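Local coordinates for putative uncharacterized protein (PDB 2Z6V), which is a sulfotransferase, STF9, of unknown physiological function that probably transfers a sulfuryl group to an acceptor substrate, at residues Q139-T149 against Y233-P242. Numbering follows the deposited sequence.
Sequences QCVHPIPPAST and YLQVLQSTAP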
ATOM      1  N   GLN A 139       4.625 -11.520   4.513  1.00 27.49           N
ATOM      2  CA  GLN A 139       5.935 -11.325   3.900  1.00 27.79           C
ATOM      3  C   GLN A 139       6.415  -9.895   4.112  1.00 27.91           C
ATOM      4  O   GLN A 139       7.554  -9.550   3.783  1.00 27.69           O
ATOM      5  CB  GLN A 139       5.886 -11.663   2.409  1.00 26.10           C
ATOM      6  CG  GLN A 139       5.474 -13.097   2.154  1.00 27.53           C
ATOM      7  CD  GLN A 139       5.301 -13.393   0.690  1.00 29.91           C
ATOM      8  OE1 GLN A 139       4.705 -12.600  -0.048  1.00 32.25           O
ATOM      9  NE2 GLN A 139       5.812 -14.543   0.253  1.00 28.30           N
ATOM     10  N   CYS A 140       5.540  -9.062   4.665  1.00 27.37           N
ATOM     11  CA  CYS A 140       5.898  -7.687   4.957  1.00 27.61           C
ATOM     12  C   CYS A 140       6.157  -7.533   6.455  1.00 28.20           C
ATOM     13  O   CYS A 140       6.431  -6.439   6.941  1.00 31.37           O
ATOM     14  CB  CYS A 140       4.794  -6.748   4.494  1.00 29.38           C
ATOM     15  SG  CYS A 140       4.704  -6.640   2.696  1.00 29.88           S
ATOM     16  N   VAL A 141       6.071  -8.646   7.176  1.00 26.86           N
ATOM     17  CA  VAL A 141       6.327  -8.673   8.605  1.00 26.51           C
ATOM     18  C   VAL A 141       7.588  -9.511   8.849  1.00 27.08           C
ATOM     19  O   VAL A 141       8.514  -9.073   9.533  1.00 27.04           O
ATOM     20  CB  VAL A 141       5.133  -9.290   9.379  1.00 27.25           C
ATOM     21  CG1 VAL A 141       5.496  -9.496  10.855  1.00 20.15           C
ATOM     22  CG2 VAL A 141       3.932  -8.375   9.263  1.00 25.30           C
ATOM     23  N   HIS A 142       7.620 -10.709   8.277  1.00 26.75           N
ATOM     24  CA  HIS A 142       8.771 -11.603   8.418  1.00 28.53           C
ATOM     25  C   HIS A 142       9.204 -12.138   7.052  1.00 28.35           C
ATOM     26  O   HIS A 142       8.993 -13.310   6.744  1.00 28.95           O
ATOM     27  CB  HIS A 142       8.419 -12.770   9.335  1.00 26.73           C
ATOM     28  CG  HIS A 142       8.008 -12.349  10.709  1.00 31.19           C
ATOM     29  ND1 HIS A 142       8.736 -11.447  11.458  1.00 31.46           N
ATOM     30  CD2 HIS A 142       6.958 -12.718  11.479  1.00 30.86           C
ATOM     31  CE1 HIS A 142       8.152 -11.281  12.630  1.00 29.71           C
ATOM     32  NE2 HIS A 142       7.071 -12.040  12.669  1.00 30.09           N
ATOM     33  N   PRO A 143       9.841 -11.289   6.227  1.00 28.54           N
ATOM     34  CA  PRO A 143      10.296 -11.678   4.884  1.00 28.60           C
ATOM     35  C   PRO A 143      11.376 -12.756   4.782  1.00 27.55           C
ATOM     36  O   PRO A 143      11.307 -13.621   3.907  1.00 28.29           O
ATOM     37  CB  PRO A 143      10.762 -10.351   4.284  1.00 26.88           C
ATOM     38  CG  PRO A 143      11.315  -9.636   5.476  1.00 27.04           C
ATOM     39  CD  PRO A 143      10.256  -9.907   6.536  1.00 28.15           C
ATOM     40  N   ILE A 144      12.356 -12.702   5.678  1.00 25.59           N
ATOM     41  CA  ILE A 144      13.484 -13.627   5.664  1.00 25.37           C
ATOM     42  C   ILE A 144      13.369 -14.754   6.683  1.00 25.54           C
ATOM     43  O   ILE A 144      13.103 -14.504   7.859  1.00 25.76           O
ATOM     44  CB  ILE A 144      14.806 -12.842   5.930  1.00 25.18           C
ATOM     45  CG1 ILE A 144      14.962 -11.737   4.884  1.00 24.68           C
ATOM     46  CG2 ILE A 144      16.009 -13.779   5.917  1.00 23.65           C
ATOM     47  CD1 ILE A 144      14.820 -12.213   3.446  1.00 22.66           C
ATOM     48  N   PRO A 145      13.583 -16.014   6.252  1.00 24.81           N
ATOM     49  CA  PRO A 145      13.919 -16.500   4.901  1.00 26.11           C
ATOM     50  C   PRO A 145      12.640 -16.718   4.084  1.00 24.92           C
ATOM     51  O   PRO A 145      11.598 -17.036   4.643  1.00 25.51           O
ATOM     52  CB  PRO A 145      14.648 -17.827   5.163  1.00 25.70           C
ATOM     53  CG  PRO A 145      14.906 -17.845   6.658  1.00 27.90           C
ATOM     54  CD  PRO A 145      13.736 -17.097   7.231  1.00 26.04           C
ATOM     55  N   PRO A 146      12.711 -16.581   2.751  1.00 24.82           N
ATOM     56  CA  PRO A 146      11.508 -16.768   1.922  1.00 24.31           C
ATOM     57  C   PRO A 146      10.977 -18.201   1.922  1.00 24.01           C
ATOM     58  O   PRO A 146      11.736 -19.160   2.105  1.00 22.81           O
ATOM     59  CB  PRO A 146      11.966 -16.299   0.544  1.00 22.52           C
ATOM     60  CG  PRO A 146      13.408 -16.753   0.521  1.00 24.24           C
ATOM     61  CD  PRO A 146      13.915 -16.408   1.914  1.00 24.53           C
ATOM     62  N   ALA A 147       9.669 -18.337   1.728  1.00 23.15           N
ATOM     63  CA  ALA A 147       9.033 -19.648   1.724  1.00 23.93           C
ATOM     64  C   ALA A 147       8.780 -20.177   0.324  1.00 25.52           C
ATOM     65  O   ALA A 147       8.762 -19.428  -0.653  1.00 26.91           O
ATOM     66  CB  ALA A 147       7.712 -19.593   2.492  1.00 22.84           C
ATOM     67  N   SER A 148       8.580 -21.487   0.239  1.00 26.57           N
ATOM     68  CA  SER A 148       8.288 -22.142  -1.024  1.00 26.43           C
ATOM     69  C   SER A 148       6.852 -21.806  -1.443  1.00 28.36           C
ATOM     70  O   SER A 148       6.027 -21.375  -0.621  1.00 27.01           O
ATOM     71  CB  SER A 148       8.424 -23.653  -0.863  1.00 22.64           C
ATOM     72  OG  SER A 148       7.472 -24.125   0.066  1.00 22.30           O
ATOM     73  N   THR A 149       6.557 -22.011  -2.723  1.00 29.07           N
ATOM     74  CA  THR A 149       5.227 -21.755  -3.263  1.00 30.32           C
ATOM     75  C   THR A 149       4.159 -22.534  -2.485  1.00 30.60           C
ATOM     76  O   THR A 149       3.154 -21.966  -2.047  1.00 29.86           O
ATOM     77  CB  THR A 149       5.158 -22.165  -4.754  1.00 31.07           C
ATOM     78  OG1 THR A 149       6.209 -21.509  -5.473  1.00 32.22           O
ATOM     79  CG2 THR A 149       3.824 -21.773  -5.364  1.00 27.51           C
ATOM     80  N   TYR A 233      13.551  -6.928  -3.053  1.00 24.05           N
ATOM     81  CA  TYR A 233      12.645  -7.596  -2.141  1.00 22.37           C
ATOM     82  C   TYR A 233      11.906  -8.682  -2.919  1.00 23.00           C
ATOM     83  O   TYR A 233      11.868  -9.841  -2.500  1.00 24.20           O
ATOM     84  CB  TYR A 233      11.631  -6.597  -1.600  1.00 22.77           C
ATOM     85  CG  TYR A 233      11.064  -6.923  -0.242  1.00 20.51           C
ATOM     86  CD1 TYR A 233      11.589  -6.324   0.907  1.00 23.58           C
ATOM     87  CD2 TYR A 233       9.968  -7.772  -0.104  1.00 18.93           C
ATOM     88  CE1 TYR A 233      11.029  -6.554   2.170  1.00 23.45           C
ATOM     89  CE2 TYR A 233       9.392  -8.013   1.153  1.00 19.64           C
ATOM     90  CZ  TYR A 233       9.928  -7.397   2.287  1.00 23.70           C
ATOM     91  OH  TYR A 233       9.370  -7.603   3.529  1.00 23.15           O
ATOM     92  N   LEU A 234      11.317  -8.306  -4.049  1.00 20.41           N
ATOM     93  CA  LEU A 234      10.581  -9.267  -4.859  1.00 21.29           C
ATOM     94  C   LEU A 234      11.485 -10.383  -5.378  1.00 22.76           C
ATOM     95  O   LEU A 234      11.054 -11.531  -5.491  1.00 21.86           O
ATOM     96  CB  LEU A 234       9.884  -8.555  -6.021  1.00 21.37           C
ATOM     97  CG  LEU A 234       8.835  -7.536  -5.564  1.00 20.88           C
ATOM     98  CD1 LEU A 234       8.237  -6.848  -6.770  1.00 23.76           C
ATOM     99  CD2 LEU A 234       7.748  -8.238  -4.766  1.00 19.54           C
ATOM    100  N   GLN A 235      12.742 -10.066  -5.672  1.00 23.17           N
ATOM    101  CA  GLN A 235      13.657 -11.096  -6.156  1.00 25.47           C
ATOM    102  C   GLN A 235      13.957 -12.123  -5.061  1.00 25.31           C
ATOM    103  O   GLN A 235      14.232 -13.288  -5.352  1.00 25.01           O
ATOM    104  CB  GLN A 235      14.952 -10.461  -6.675  1.00 25.79           C
ATOM    105  CG  GLN A 235      14.761  -9.702  -7.979  1.00 25.34           C
ATOM    106  CD  GLN A 235      15.966  -8.884  -8.351  1.00 27.46           C
ATOM    107  OE1 GLN A 235      16.397  -8.018  -7.590  1.00 28.68           O
ATOM    108  NE2 GLN A 235      16.524  -9.149  -9.528  1.00 27.64           N
ATOM    109  N   VAL A 236      13.897 -11.690  -3.804  1.00 23.34           N
ATOM    110  CA  VAL A 236      14.135 -12.596  -2.689  1.00 23.49           C
ATOM    111  C   VAL A 236      12.927 -13.524  -2.508  1.00 24.66           C
ATOM    112  O   VAL A 236      13.079 -14.717  -2.228  1.00 23.56           O
ATOM    113  CB  VAL A 236      14.373 -11.826  -1.367  1.00 23.02           C
ATOM    114  CG1 VAL A 236      14.422 -12.809  -0.196  1.00 20.13           C
ATOM    115  CG2 VAL A 236      15.665 -11.025  -1.456  1.00 21.40           C
ATOM    116  N   LEU A 237      11.727 -12.978  -2.664  1.00 24.25           N
ATOM    117  CA  LEU A 237      10.531 -13.790  -2.515  1.00 25.38           C
ATOM    118  C   LEU A 237      10.382 -14.764  -3.691  1.00 27.53           C
ATOM    119  O   LEU A 237       9.901 -15.887  -3.508  1.00 29.18           O
ATOM    120  CB  LEU A 237       9.297 -12.893  -2.387  1.00 21.14           C
ATOM    121  CG  LEU A 237       9.242 -11.976  -1.152  1.00 22.92           C
ATOM    122  CD1 LEU A 237       8.015 -11.057  -1.243  1.00 20.45           C
ATOM    123  CD2 LEU A 237       9.179 -12.811   0.131  1.00 18.64           C
ATOM    124  N   GLN A 238      10.806 -14.342  -4.886  1.00 27.32           N
ATOM    125  CA  GLN A 238      10.731 -15.185  -6.094  1.00 27.40           C
ATOM    126  C   GLN A 238      11.648 -16.388  -6.024  1.00 25.81           C
ATOM    127  O   GLN A 238      11.317 -17.455  -6.546  1.00 25.31           O
ATOM    128  CB  GLN A 238      11.185 -14.445  -7.351  1.00 26.86           C
ATOM    129  CG  GLN A 238      10.282 -13.413  -7.912  1.00 29.94           C
ATOM    130  CD  GLN A 238      10.846 -12.875  -9.207  1.00 31.55           C
ATOM    131  OE1 GLN A 238      12.051 -12.648  -9.315  1.00 31.80           O
ATOM    132  NE2 GLN A 238       9.978 -12.671 -10.202  1.00 35.53           N
ATOM    133  N   SER A 239      12.819 -16.189  -5.420  1.00 23.77           N
ATOM    134  CA  SER A 239      13.823 -17.236  -5.346  1.00 24.21           C
ATOM    135  C   SER A 239      13.316 -18.570  -4.822  1.00 25.25           C
ATOM    136  O   SER A 239      13.844 -19.610  -5.201  1.00 26.72           O
ATOM    137  CB  SER A 239      15.051 -16.766  -4.537  1.00 24.66           C
ATOM    138  OG  SER A 239      14.831 -16.796  -3.140  1.00 26.26           O
ATOM    139  N   THR A 240      12.298 -18.562  -3.966  1.00 24.24           N
ATOM    140  CA  THR A 240      11.766 -19.826  -3.462  1.00 26.37           C
ATOM    141  C   THR A 240      10.334 -20.077  -3.922  1.00 26.03           C
ATOM    142  O   THR A 240       9.847 -21.200  -3.857  1.00 24.68           O
ATOM    143  CB  THR A 240      11.822 -19.901  -1.914  1.00 27.89           C
ATOM    144  OG1 THR A 240      11.279 -18.699  -1.350  1.00 27.58           O
ATOM    145  CG2 THR A 240      13.260 -20.094  -1.440  1.00 28.49           C
ATOM    146  N   ALA A 241       9.675 -19.022  -4.395  1.00 26.52           N
ATOM    147  CA  ALA A 241       8.297 -19.100  -4.870  1.00 27.42           C
ATOM    148  C   ALA A 241       8.156 -18.260  -6.142  1.00 28.69           C
ATOM    149  O   ALA A 241       7.596 -17.162  -6.119  1.00 28.03           O
ATOM    150  CB  ALA A 241       7.355 -18.588  -3.794  1.00 26.42           C
ATOM    151  N   PRO A 242       8.652 -18.784  -7.272  1.00 29.13           N
ATOM    152  CA  PRO A 242       8.620 -18.124  -8.585  1.00 30.15           C
ATOM    153  C   PRO A 242       7.237 -17.910  -9.201  1.00 29.74           C
ATOM    154  O   PRO A 242       6.282 -18.631  -8.894  1.00 30.97           O
ATOM    155  CB  PRO A 242       9.506 -19.030  -9.443  1.00 29.31           C
ATOM    156  CG  PRO A 242       9.223 -20.386  -8.871  1.00 30.03           C
ATOM    157  CD  PRO A 242       9.244 -20.130  -7.378  1.00 29.64           C
TER
HETATM  158  O   HOH W   1       8.647 -16.840  -1.159  1.00 27.44           O
HETATM  159  O   HOH W   2       6.291 -21.601  -8.100  1.00 50.79           O
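Pro146 and Ile144 meet Val236 on the last turns of helix 224-238. CG1 of Val236 stands anti to its backbone N (chi1 172°), which carries it out to Ile144 CD1 at 3.7 Å, the two side chains crossing at about a right angle, and near Pro146 CG. Tyr93 of helix 70-96 touches all three. The compact ring of Pro146 fits against the C-terminal part of the helix and what follows, CB and CG lying against the Val236 carbonyl and the Thr240 hydroxyl. Deeper in, the two methyls of Leu237 rest against the amide of Gln139, CD2 lying 3.8 Å from NE2, while OE1 of that glutamine is bonded to the backbone N of Leu136.

At one end, Tyr233 suits a place apolar beside its ring and polar at its hydroxyl: CZ packs 3.7 Å from Pro143 CB, and OH donates to Gln139 O over 2.7 Å, in the carbonyl plane, with a weak bond to Gln197 NE2 besides. At the other, the short side chain of Thr240 brings OG1 directly to Ala147 O, also 2.7 Å, but from well above the carbonyl plane. Ser148 CA makes a CA-H...O contact with Thr240 O. Water 1 links Ala147 O to Leu237 O, and water 2 joins Thr149 OG1 to Pro242 O.

The chain after edge strand 132-134 is thus fastened to the helix leading into strand 244-248 by side-chain hydroxyls that satisfy its carbonyls and by bridging waters.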